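Local coordinates for lysine/ornithine decarboxylase (Vibrio vulnificus, PDB 2PLJ), which catalyses the decarboxylation of lysine and ornithine, the latter to putrescine, using a pyridoxal phosphate cofactor held in a beta/alpha barrel, at residues 69-74 / 292-297; 220-225 / 263-268; 63-68 / 94-99. All coordinates share one frame; numbering follows the deposited sequence.

Contact 1 of 3, residues 69-74 / 292-297. With P3T ((4-{[(4-aminobutyl)amino]methyl}-5-hydroxy-6-methylpyridin-3-yl)methyl dihydrogen phosphate), chain D.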
loop_
_atom_site.group_PDB
_atom_site.type_symbol
_atom_site.label_atom_id
_atom_site.label_comp_id
_atom_site.label_asym_id
_atom_site.label_seq_id
_atom_site.Cartn_x
_atom_site.Cartn_y
_atom_site.Cartn_z
ATOM N N TYR A 69 -4.179 -26.471 -4.832
ATOM C CA TYR A 69 -3.423 -26.933 -6.008
ATOM C C TYR A 69 -4.044 -28.220 -6.571
ATOM O O TYR A 69 -4.299 -28.334 -7.778
ATOM C CB TYR A 69 -1.962 -27.189 -5.655
ATOM C CG TYR A 69 -1.164 -27.683 -6.837
ATOM C CD1 TYR A 69 -0.651 -26.787 -7.772
ATOM C CD2 TYR A 69 -0.900 -29.047 -7.005
ATOM C CE1 TYR A 69 0.073 -27.250 -8.893
ATOM C CE2 TYR A 69 -0.163 -29.510 -8.123
ATOM C CZ TYR A 69 0.318 -28.602 -9.041
ATOM O OH TYR A 69 1.041 -29.060 -10.138
ATOM N N ARG A 70 -4.299 -29.177 -5.684
ATOM C CA ARG A 70 -4.865 -30.473 -6.095
ATOM C C ARG A 70 -6.246 -30.323 -6.722
ATOM O O ARG A 70 -6.538 -30.973 -7.716
ATOM C CB ARG A 70 -4.893 -31.415 -4.909
ATOM C CG ARG A 70 -3.480 -31.765 -4.450
ATOM C CD ARG A 70 -3.525 -32.662 -3.187
ATOM N NE ARG A 70 -2.177 -32.876 -2.646
ATOM C CZ ARG A 70 -1.915 -33.523 -1.512
ATOM N NH1 ARG A 70 -2.900 -34.040 -0.775
ATOM N NH2 ARG A 70 -0.658 -33.677 -1.116
ATOM N N ALA A 71 -7.071 -29.441 -6.148
ATOM C CA ALA A 71 -8.423 -29.194 -6.667
ATOM C C ALA A 71 -8.358 -28.604 -8.077
ATOM O O ALA A 71 -9.116 -29.017 -8.963
ATOM C CB ALA A 71 -9.205 -28.300 -5.736
ATOM N N LEU A 72 -7.439 -27.652 -8.296
ATOM C CA LEU A 72 -7.296 -27.047 -9.625
ATOM C C LEU A 72 -6.752 -28.049 -10.662
ATOM O O LEU A 72 -7.255 -28.100 -11.801
ATOM C CB LEU A 72 -6.428 -25.787 -9.570
ATOM C CG LEU A 72 -6.393 -24.983 -10.891
ATOM C CD1 LEU A 72 -7.781 -24.573 -11.377
ATOM C CD2 LEU A 72 -5.539 -23.752 -10.685
ATOM N N LYS A 73 -5.727 -28.816 -10.266
ATOM C CA LYS A 73 -5.175 -29.891 -11.109
ATOM C C LYS A 73 -6.290 -30.845 -11.537
ATOM O O LYS A 73 -6.388 -31.228 -12.722
ATOM C CB LYS A 73 -4.075 -30.639 -10.350
ATOM C CG LYS A 73 -3.303 -31.604 -11.217
ATOM C CD LYS A 73 -2.191 -32.284 -10.430
ATOM C CE LYS A 73 -1.366 -33.178 -11.350
ATOM N NZ LYS A 73 -0.343 -33.913 -10.551
ATOM N N ASN A 74 -7.169 -31.197 -10.606
ATOM C CA ASN A 74 -8.249 -32.111 -10.941
ATOM C C ASN A 74 -9.314 -31.474 -11.843
ATOM O O ASN A 74 -9.924 -32.156 -12.682
ATOM C CB ASN A 74 -8.847 -32.754 -9.684
ATOM C CG ASN A 74 -9.395 -34.147 -9.976
ATOM O OD1 ASN A 74 -10.500 -34.296 -10.505
ATOM N ND2 ASN A 74 -8.584 -35.176 -9.707
ATOM N N GLY A 292 -2.921 -17.798 -9.363
ATOM C CA GLY A 292 -2.357 -17.183 -8.153
ATOM C C GLY A 292 -3.352 -17.306 -7.018
ATOM O O GLY A 292 -3.245 -18.218 -6.158
ATOM N N ARG A 293 -4.341 -16.407 -7.052
ATOM C CA ARG A 293 -5.323 -16.279 -5.981
ATOM C C ARG A 293 -5.941 -17.622 -5.594
ATOM O O ARG A 293 -6.154 -17.900 -4.414
ATOM C CB ARG A 293 -6.433 -15.324 -6.428
ATOM C CG ARG A 293 -7.489 -15.043 -5.351
ATOM C CD ARG A 293 -8.699 -14.251 -5.944
ATOM N NE ARG A 293 -8.317 -13.035 -6.675
ATOM C CZ ARG A 293 -8.203 -11.819 -6.118
ATOM N NH1 ARG A 293 -8.414 -11.635 -4.801
ATOM N NH2 ARG A 293 -7.881 -10.774 -6.881
ATOM N N PHE A 294 -6.260 -18.453 -6.601
ATOM C CA PHE A 294 -6.989 -19.679 -6.264
ATOM C C PHE A 294 -6.189 -20.566 -5.309
ATOM O O PHE A 294 -6.733 -21.198 -4.414
ATOM C CB PHE A 294 -7.357 -20.455 -7.548
ATOM C CG PHE A 294 -8.243 -21.647 -7.274
ATOM C CD1 PHE A 294 -9.638 -21.502 -7.200
ATOM C CD2 PHE A 294 -7.672 -22.907 -7.015
ATOM C CE1 PHE A 294 -10.455 -22.596 -6.895
ATOM C CE2 PHE A 294 -8.473 -24.031 -6.733
ATOM C CZ PHE A 294 -9.867 -23.884 -6.671
ATOM N N ILE A 295 -4.869 -20.567 -5.486
ATOM C CA ILE A 295 -4.025 -21.422 -4.672
ATOM C C ILE A 295 -3.807 -20.870 -3.254
ATOM O O ILE A 295 -3.871 -21.639 -2.269
ATOM C CB ILE A 295 -2.667 -21.724 -5.408
ATOM C CG1 ILE A 295 -2.930 -22.686 -6.578
ATOM C CG2 ILE A 295 -1.636 -22.403 -4.473
ATOM C CD1 ILE A 295 -1.751 -22.814 -7.515
ATOM N N CYS A 296 -3.543 -19.564 -3.154
ATOM C CA CYS A 296 -3.131 -18.977 -1.859
ATOM C C CYS A 296 -4.243 -18.334 -1.062
ATOM O O CYS A 296 -4.174 -18.318 0.154
ATOM C CB CYS A 296 -1.969 -17.979 -2.006
ATOM S SG CYS A 296 -2.325 -16.653 -3.152
ATOM N N ALA A 297 -5.256 -17.788 -1.741
ATOM C CA ALA A 297 -6.222 -16.965 -0.982
ATOM C C ALA A 297 -6.837 -17.672 0.262
ATOM O O ALA A 297 -6.878 -17.079 1.343
ATOM C CB ALA A 297 -7.330 -16.375 -1.903
HETATM O OAE P3T D . -4.936 -16.217 -10.503
HETATM P PAU P3T D . -4.886 -14.655 -10.216
HETATM O OAF P3T D . -4.172 -14.376 -8.810
HETATM O OAC P3T D . -6.222 -13.941 -10.318
HETATM O OAP P3T D . -3.901 -13.912 -11.264
HETATM C CAM P3T D . -2.470 -14.322 -11.297
HETATM C CAS P3T D . -1.880 -13.634 -12.535
HETATM C CAH P3T D . -1.503 -14.525 -13.549
HETATM N NAO P3T D . -0.988 -14.055 -14.685
HETATM C CAQ P3T D . -0.847 -12.755 -14.919
HETATM C CAA P3T D . -0.274 -12.294 -16.283
HETATM C CAR P3T D . -1.237 -11.802 -13.957
HETATM O OAD P3T D . -1.068 -10.498 -14.220
HETATM C CAT P3T D . -1.783 -12.244 -12.732
HETATM C CAG P3T D . -2.123 -11.288 -11.726
HETATM N NAN P3T D . -2.405 -10.040 -12.072
HETATM C CAL P3T D . -2.742 -8.910 -11.148
HETATM C CAK P3T D . -3.806 -9.285 -10.103
HETATM C CAJ P3T D . -3.959 -8.033 -9.182
HETATM C CAI P3T D . -4.999 -8.284 -8.085
HETATM N NAB P3T D . -5.320 -7.048 -7.331
#
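F294 and I295 of the short helix 293-296, whose start, with the preceding G292, forms part of the phosphate-binding site of the beta/alpha barrel, pack against Y69, A71 and L72 of helix 62-75. F294 meets A71 and L72. Its CE2 lies 3.9 Å from L72 CB, which approaches the ring obliquely. A71 CB comes to the edge of the same ring, 4.4 Å from F294 CE2. With chi1 at -174°, the ring of F294 swings away from its own backbone N and reaches helix 62-75. The second apolar pair is I295 and Y69: I295 CD1 meets the edge of the Y69 ring at 4.1 Å from CD1. These two side chains lie alongside each other and point the same way. On the ligand side the backbone does the binding. G292 N donates to P3T OAE at 2.8 Å, and R293 N donates to P3T OAF at 2.7 Å. The R293 guanidinium comes near the far end of the aminobutyl arm, with NH2 4.0 Å from P3T CAI, and its NH2 forms a salt bridge with D334. The chemistry is divided: apolar groups seat one side of the short helix in the protein interior, while two N-H groups at its start grip the phosphate, and the helix dipole probably helps to stabilise that negative charge.

Contact 2 of 3, residues 220-225 / 263-268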
loop_
_atom_site.group_PDB
_atom_site.type_symbol
_atom_site.label_atom_id
_atom_site.label_comp_id
_atom_site.label_asym_id
_atom_site.label_seq_id
_atom_site.Cartn_x
_atom_site.Cartn_y
_atom_site.Cartn_z
ATOM N N THR A 220 -15.457 -14.536 -12.714
ATOM C CA THR A 220 -16.534 -15.409 -12.245
ATOM C C THR A 220 -17.274 -16.093 -13.399
ATOM O O THR A 220 -18.028 -17.049 -13.174
ATOM C CB THR A 220 -17.505 -14.659 -11.334
ATOM O OG1 THR A 220 -17.990 -13.483 -12.017
ATOM C CG2 THR A 220 -16.802 -14.295 -9.992
ATOM N N ASN A 221 -17.052 -15.589 -14.614
ATOM C CA ASN A 221 -17.650 -16.146 -15.838
ATOM C C ASN A 221 -16.598 -16.875 -16.676
ATOM O O ASN A 221 -15.746 -16.233 -17.299
ATOM C CB ASN A 221 -18.300 -15.041 -16.684
ATOM C CG ASN A 221 -19.034 -15.588 -17.908
ATOM O OD1 ASN A 221 -18.964 -16.781 -18.210
ATOM N ND2 ASN A 221 -19.770 -14.714 -18.602
ATOM N N PRO A 222 -16.670 -18.218 -16.715
ATOM C CA PRO A 222 -15.678 -18.950 -17.487
ATOM C C PRO A 222 -15.752 -18.743 -19.003
ATOM O O PRO A 222 -14.810 -19.111 -19.706
ATOM C CB PRO A 222 -15.959 -20.407 -17.117
ATOM C CG PRO A 222 -17.400 -20.445 -16.763
ATOM C CD PRO A 222 -17.650 -19.127 -16.077
ATOM N N ASN A 223 -16.858 -18.183 -19.510
ATOM C CA ASN A 223 -16.962 -17.886 -20.946
ATOM C C ASN A 223 -15.855 -16.950 -21.451
ATOM O O ASN A 223 -15.482 -17.015 -22.610
ATOM C CB ASN A 223 -18.344 -17.339 -21.322
ATOM C CG ASN A 223 -18.553 -17.288 -22.837
ATOM O OD1 ASN A 223 -18.394 -18.297 -23.536
ATOM N ND2 ASN A 223 -18.914 -16.113 -23.352
ATOM N N LYS A 224 -15.320 -16.095 -20.570
ATOM C CA LYS A 224 -14.129 -15.285 -20.916
ATOM C C LYS A 224 -12.970 -16.150 -21.396
ATOM O O LYS A 224 -12.332 -15.846 -22.435
ATOM C CB LYS A 224 -13.684 -14.399 -19.751
ATOM C CG LYS A 224 -14.730 -13.359 -19.363
ATOM C CD LYS A 224 -14.137 -12.310 -18.455
ATOM C CE LYS A 224 -15.209 -11.312 -18.062
ATOM N NZ LYS A 224 -14.698 -10.306 -17.092
ATOM N N TYR A 225 -12.703 -17.232 -20.663
ATOM C CA TYR A 225 -11.665 -18.187 -21.068
ATOM C C TYR A 225 -11.984 -18.860 -22.394
ATOM O O TYR A 225 -11.120 -18.978 -23.283
ATOM C CB TYR A 225 -11.444 -19.252 -19.998
ATOM C CG TYR A 225 -10.901 -18.699 -18.687
ATOM C CD1 TYR A 225 -9.522 -18.647 -18.431
ATOM C CD2 TYR A 225 -11.778 -18.222 -17.704
ATOM C CE1 TYR A 225 -9.001 -18.125 -17.199
ATOM C CE2 TYR A 225 -11.286 -17.693 -16.474
ATOM C CZ TYR A 225 -9.913 -17.672 -16.228
ATOM O OH TYR A 225 -9.467 -17.163 -15.049
ATOM N N GLN A 263 -20.788 -16.675 -2.881
ATOM C CA GLN A 263 -20.490 -17.969 -3.492
ATOM C C GLN A 263 -20.069 -17.777 -4.955
ATOM O O GLN A 263 -20.738 -17.066 -5.718
ATOM C CB GLN A 263 -21.731 -18.885 -3.394
ATOM C CG GLN A 263 -21.689 -20.166 -4.237
ATOM C CD GLN A 263 -20.669 -21.192 -3.736
ATOM O OE1 GLN A 263 -20.256 -21.172 -2.568
ATOM N NE2 GLN A 263 -20.265 -22.103 -4.626
ATOM N N VAL A 264 -18.950 -18.395 -5.331
ATOM C CA VAL A 264 -18.521 -18.447 -6.732
ATOM C C VAL A 264 -18.691 -19.873 -7.252
ATOM O O VAL A 264 -18.863 -20.807 -6.469
ATOM C CB VAL A 264 -17.053 -17.960 -6.952
ATOM C CG1 VAL A 264 -16.857 -16.542 -6.369
ATOM C CG2 VAL A 264 -16.033 -18.963 -6.369
ATOM N N MET A 265 -18.649 -20.037 -8.573
ATOM C CA MET A 265 -18.808 -21.350 -9.173
ATOM C C MET A 265 -17.710 -22.292 -8.679
ATOM O O MET A 265 -16.527 -21.921 -8.698
ATOM C CB MET A 265 -18.723 -21.226 -10.690
ATOM C CG MET A 265 -19.582 -22.178 -11.453
ATOM S SD MET A 265 -19.283 -21.901 -13.208
ATOM C CE MET A 265 -19.796 -20.197 -13.379
ATOM N N PRO A 266 -18.088 -23.502 -8.221
ATOM C CA PRO A 266 -17.113 -24.543 -7.861
ATOM C C PRO A 266 -16.098 -24.780 -8.989
ATOM O O PRO A 266 -16.464 -24.710 -10.179
ATOM C CB PRO A 266 -17.985 -25.776 -7.674
ATOM C CG PRO A 266 -19.312 -25.218 -7.209
ATOM C CD PRO A 266 -19.483 -23.952 -8.001
ATOM N N ILE A 267 -14.853 -25.071 -8.624
ATOM C CA ILE A 267 -13.762 -25.055 -9.613
ATOM C C ILE A 267 -13.972 -26.076 -10.767
ATOM O O ILE A 267 -13.649 -25.759 -11.917
ATOM C CB ILE A 267 -12.352 -25.141 -8.962
ATOM C CG1 ILE A 267 -11.266 -24.747 -9.970
ATOM C CG2 ILE A 267 -12.100 -26.540 -8.318
ATOM C CD1 ILE A 267 -11.409 -23.325 -10.529
ATOM N N ASP A 268 -14.488 -27.274 -10.460
ATOM C CA ASP A 268 -14.766 -28.280 -11.535
ATOM C C ASP A 268 -15.742 -27.755 -12.567
ATOM O O ASP A 268 -15.510 -27.882 -13.781
ATOM C CB ASP A 268 -15.304 -29.617 -11.022
ATOM C CG ASP A 268 -14.361 -30.308 -10.091
ATOM O OD1 ASP A 268 -13.146 -30.062 -10.196
ATOM O OD2 ASP A 268 -14.850 -31.117 -9.270
HETATM O O HOH W 1 -18.431 -17.794 -10.359
#
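The end of the M265 side chain turns at chi3, -61°, after an extended chi2 of -178°. This bend carries the methyl CE to P222 and to the backbone of T220. M265 CE lies 3.6 Å from P222 CD, so the methyl end of M265 meets the CD corner of the P222 ring. The same methyl is 3.6 Å from T220 O, so it sits against both the proline ring and a peptide oxygen. T220 adds a looser apolar contact. Its CG2 is 4.3 Å from V264 CG1, at the point where the two backbones come nearest.

T220 O is also tied across the contact by a water. The water donates to T220 O at 2.9 Å and accepts from M265 N at 2.9 Å. It thus joins two backbone polar groups that do not bond directly.

In the beta/alpha barrel both segments are loops that lead into helices, 223-241 and 267-278. The contact therefore joins the entrances of two barrel helices. N221 caps the first of them: N223 N donates to N221 OD1 at 2.8 Å. The donor stands 49° above the carbonyl plane of the amide. P266 holds the N-cap position of the second helix, right after M265. P222 also packs on F270 and P273 of helix 267-278, so it touches both that helix and the loop before it. In the first turn of helix 223-241, the Y225 hydroxyl bonds to G254 O, and its ring meets F256 with the planes nearly parallel. T220 lies at the surface, its side chain about 11 Å from P3T.

Contact 3 of 3, residues 63-68 / 94-99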
loop_
_atom_site.group_PDB
_atom_site.type_symbol
_atom_site.label_atom_id
_atom_site.label_comp_id
_atom_site.label_asym_id
_atom_site.label_seq_id
_atom_site.Cartn_x
_atom_site.Cartn_y
_atom_site.Cartn_z
ATOM N N ASP A 63 -1.512 -27.068 4.286
ATOM C CA ASP A 63 -2.475 -28.106 3.854
ATOM C C ASP A 63 -3.453 -27.502 2.849
ATOM O O ASP A 63 -3.872 -28.154 1.874
ATOM C CB ASP A 63 -3.249 -28.642 5.068
ATOM C CG ASP A 63 -2.421 -29.574 5.934
ATOM O OD1 ASP A 63 -1.483 -30.248 5.425
ATOM O OD2 ASP A 63 -2.764 -29.675 7.131
ATOM N N VAL A 64 -3.819 -26.246 3.067
ATOM C CA VAL A 64 -4.804 -25.591 2.189
ATOM C C VAL A 64 -4.141 -25.236 0.853
ATOM O O VAL A 64 -4.744 -25.389 -0.197
ATOM C CB VAL A 64 -5.460 -24.360 2.871
ATOM C CG1 VAL A 64 -6.384 -23.616 1.881
ATOM C CG2 VAL A 64 -6.271 -24.809 4.109
ATOM N N ILE A 65 -2.872 -24.819 0.904
ATOM C CA ILE A 65 -2.076 -24.622 -0.334
ATOM C C ILE A 65 -2.145 -25.918 -1.191
ATOM O O ILE A 65 -2.475 -25.877 -2.388
ATOM C CB ILE A 65 -0.588 -24.261 -0.002
ATOM C CG1 ILE A 65 -0.482 -22.882 0.732
ATOM C CG2 ILE A 65 0.270 -24.294 -1.304
ATOM C CD1 ILE A 65 -1.045 -21.663 -0.059
ATOM N N ARG A 66 -1.835 -27.041 -0.573
ATOM C CA ARG A 66 -1.900 -28.328 -1.298
ATOM C C ARG A 66 -3.329 -28.659 -1.773
ATOM O O ARG A 66 -3.510 -29.086 -2.922
ATOM C CB ARG A 66 -1.324 -29.440 -0.436
ATOM C CG ARG A 66 0.190 -29.368 -0.282
ATOM C CD ARG A 66 0.694 -30.589 0.505
ATOM N NE ARG A 66 0.362 -30.456 1.925
ATOM C CZ ARG A 66 1.185 -29.949 2.835
ATOM N NH1 ARG A 66 2.420 -29.547 2.494
ATOM N NH2 ARG A 66 0.776 -29.879 4.093
ATOM N N GLN A 67 -4.313 -28.510 -0.893
ATOM C CA GLN A 67 -5.721 -28.755 -1.275
ATOM C C GLN A 67 -6.138 -27.975 -2.515
ATOM O O GLN A 67 -6.790 -28.518 -3.436
ATOM C CB GLN A 67 -6.640 -28.346 -0.128
ATOM C CG GLN A 67 -6.654 -29.372 0.988
ATOM C CD GLN A 67 -7.256 -28.816 2.266
ATOM O OE1 GLN A 67 -8.164 -27.961 2.225
ATOM N NE2 GLN A 67 -6.763 -29.299 3.409
ATOM N N GLN A 68 -5.821 -26.681 -2.504
ATOM C CA GLN A 68 -6.196 -25.810 -3.614
ATOM C C GLN A 68 -5.487 -26.229 -4.919
ATOM O O GLN A 68 -6.131 -26.361 -5.971
ATOM C CB GLN A 68 -5.938 -24.338 -3.252
ATOM C CG GLN A 68 -6.813 -23.811 -2.152
ATOM C CD GLN A 68 -8.290 -23.935 -2.503
ATOM O OE1 GLN A 68 -8.999 -24.805 -1.966
ATOM N NE2 GLN A 68 -8.752 -23.107 -3.420
ATOM N N VAL A 94 6.210 -21.437 -1.917
ATOM C CA VAL A 94 7.038 -21.925 -3.024
ATOM C C VAL A 94 7.528 -23.360 -2.764
ATOM O O VAL A 94 7.377 -24.254 -3.631
ATOM C CB VAL A 94 8.222 -20.951 -3.308
ATOM C CG1 VAL A 94 9.164 -21.530 -4.353
ATOM C CG2 VAL A 94 7.665 -19.616 -3.825
ATOM N N ARG A 95 8.134 -23.585 -1.584
ATOM C CA ARG A 95 8.616 -24.933 -1.234
ATOM C C ARG A 95 7.489 -25.978 -1.248
ATOM O O ARG A 95 7.666 -27.096 -1.788
ATOM C CB ARG A 95 9.306 -24.956 0.137
ATOM C CG ARG A 95 10.652 -24.246 0.146
ATOM C CD ARG A 95 11.512 -24.753 1.316
ATOM N NE ARG A 95 10.856 -24.545 2.607
ATOM C CZ ARG A 95 11.054 -23.487 3.391
ATOM N NH1 ARG A 95 11.887 -22.516 2.997
ATOM N NH2 ARG A 95 10.431 -23.405 4.574
ATOM N N THR A 96 6.353 -25.606 -0.662
ATOM C CA THR A 96 5.196 -26.521 -0.549
ATOM C C THR A 96 4.726 -26.963 -1.949
ATOM O O THR A 96 4.497 -28.144 -2.224
ATOM C CB THR A 96 4.041 -25.842 0.246
ATOM O OG1 THR A 96 4.415 -25.680 1.630
ATOM C CG2 THR A 96 2.737 -26.657 0.140
ATOM N N LEU A 97 4.607 -25.979 -2.834
ATOM C CA LEU A 97 4.166 -26.209 -4.222
ATOM C C LEU A 97 5.202 -26.953 -5.050
ATOM O O LEU A 97 4.866 -27.867 -5.816
ATOM C CB LEU A 97 3.797 -24.877 -4.844
ATOM C CG LEU A 97 2.493 -24.306 -4.288
ATOM C CD1 LEU A 97 2.377 -22.906 -4.866
ATOM C CD2 LEU A 97 1.237 -25.215 -4.606
ATOM N N LEU A 98 6.476 -26.595 -4.877
ATOM C CA LEU A 98 7.535 -27.342 -5.553
ATOM C C LEU A 98 7.433 -28.854 -5.208
ATOM O O LEU A 98 7.521 -29.735 -6.087
ATOM C CB LEU A 98 8.907 -26.789 -5.160
ATOM C CG LEU A 98 10.140 -27.485 -5.763
ATOM C CD1 LEU A 98 10.177 -27.300 -7.291
ATOM C CD2 LEU A 98 11.402 -26.933 -5.084
ATOM N N ALA A 99 7.258 -29.147 -3.921
ATOM C CA ALA A 99 7.219 -30.528 -3.459
ATOM C C ALA A 99 5.988 -31.245 -4.043
ATOM O O ALA A 99 6.000 -32.461 -4.279
ATOM C CB ALA A 99 7.202 -30.554 -1.926
HETATM O O HOH W 2 4.111 -29.846 -0.105
#
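The R66 guanidinium, which T96 CG2 approaches obliquely at 3.7 Å from NH1, has D63 OD1 and a water at its edge, both in its plane. The contact joins two neighbouring outer helices of the beta/alpha barrel, 62-75 and 91-100. Their short segments run 9.8 Å apart at closest approach and cross at -43°.

D63 and R66 form a salt bridge one turn apart on helix 62-75. R66 NH2 donates to D63 OD1 at 2.6 Å, on the anti side of the carboxylate and 32° out of its plane. R66 also donates to the backbone oxygens of N408 and E409, so several acceptors fix the rotation of the group. Its positive charge is thus probably well compensated, although the residue is buried.

Next to the guanidinium the interface is apolar. I65 CG2 is the central group. With CG1 turned beside the backbone N (chi1 -65°), I65 CG2 is set against the other helix, 3.6 Å from L97 CD2 and 3.7 Å from T96 CG2. I65 and L97 cross at about a right angle. The T96 methyl fits between I65 and R66, while T96 OG1 turns back to bond V92 O within its own helix. The same water links the two helices beside the guanidinium, accepting from R66 NH1 at 3.1 Å and donating to T96 O at 2.7 Å.

Contacts 1 and 3 share helix 62-75, with contact 3 on its earlier half and contact 1 on its later half. Their centres are about 9 Å apart. The order along the chain is 63-68, 69-74, 94-99, 292-297, so the two contacts cross. Q68 probably ties them with a hydrogen bond to F294 O. Contact 2 lies within the long span between the segments of contact 1, about 13 Å from it (centres). I267 joins these two by packing on F294 and L72. Contacts 2 and 3 have centres about 22 Å apart and do not touch. Helix 62-75 thus touches helices 91-100, 293-296 and 267-278 on one side of the barrel, linking its outer layer to the phosphate site.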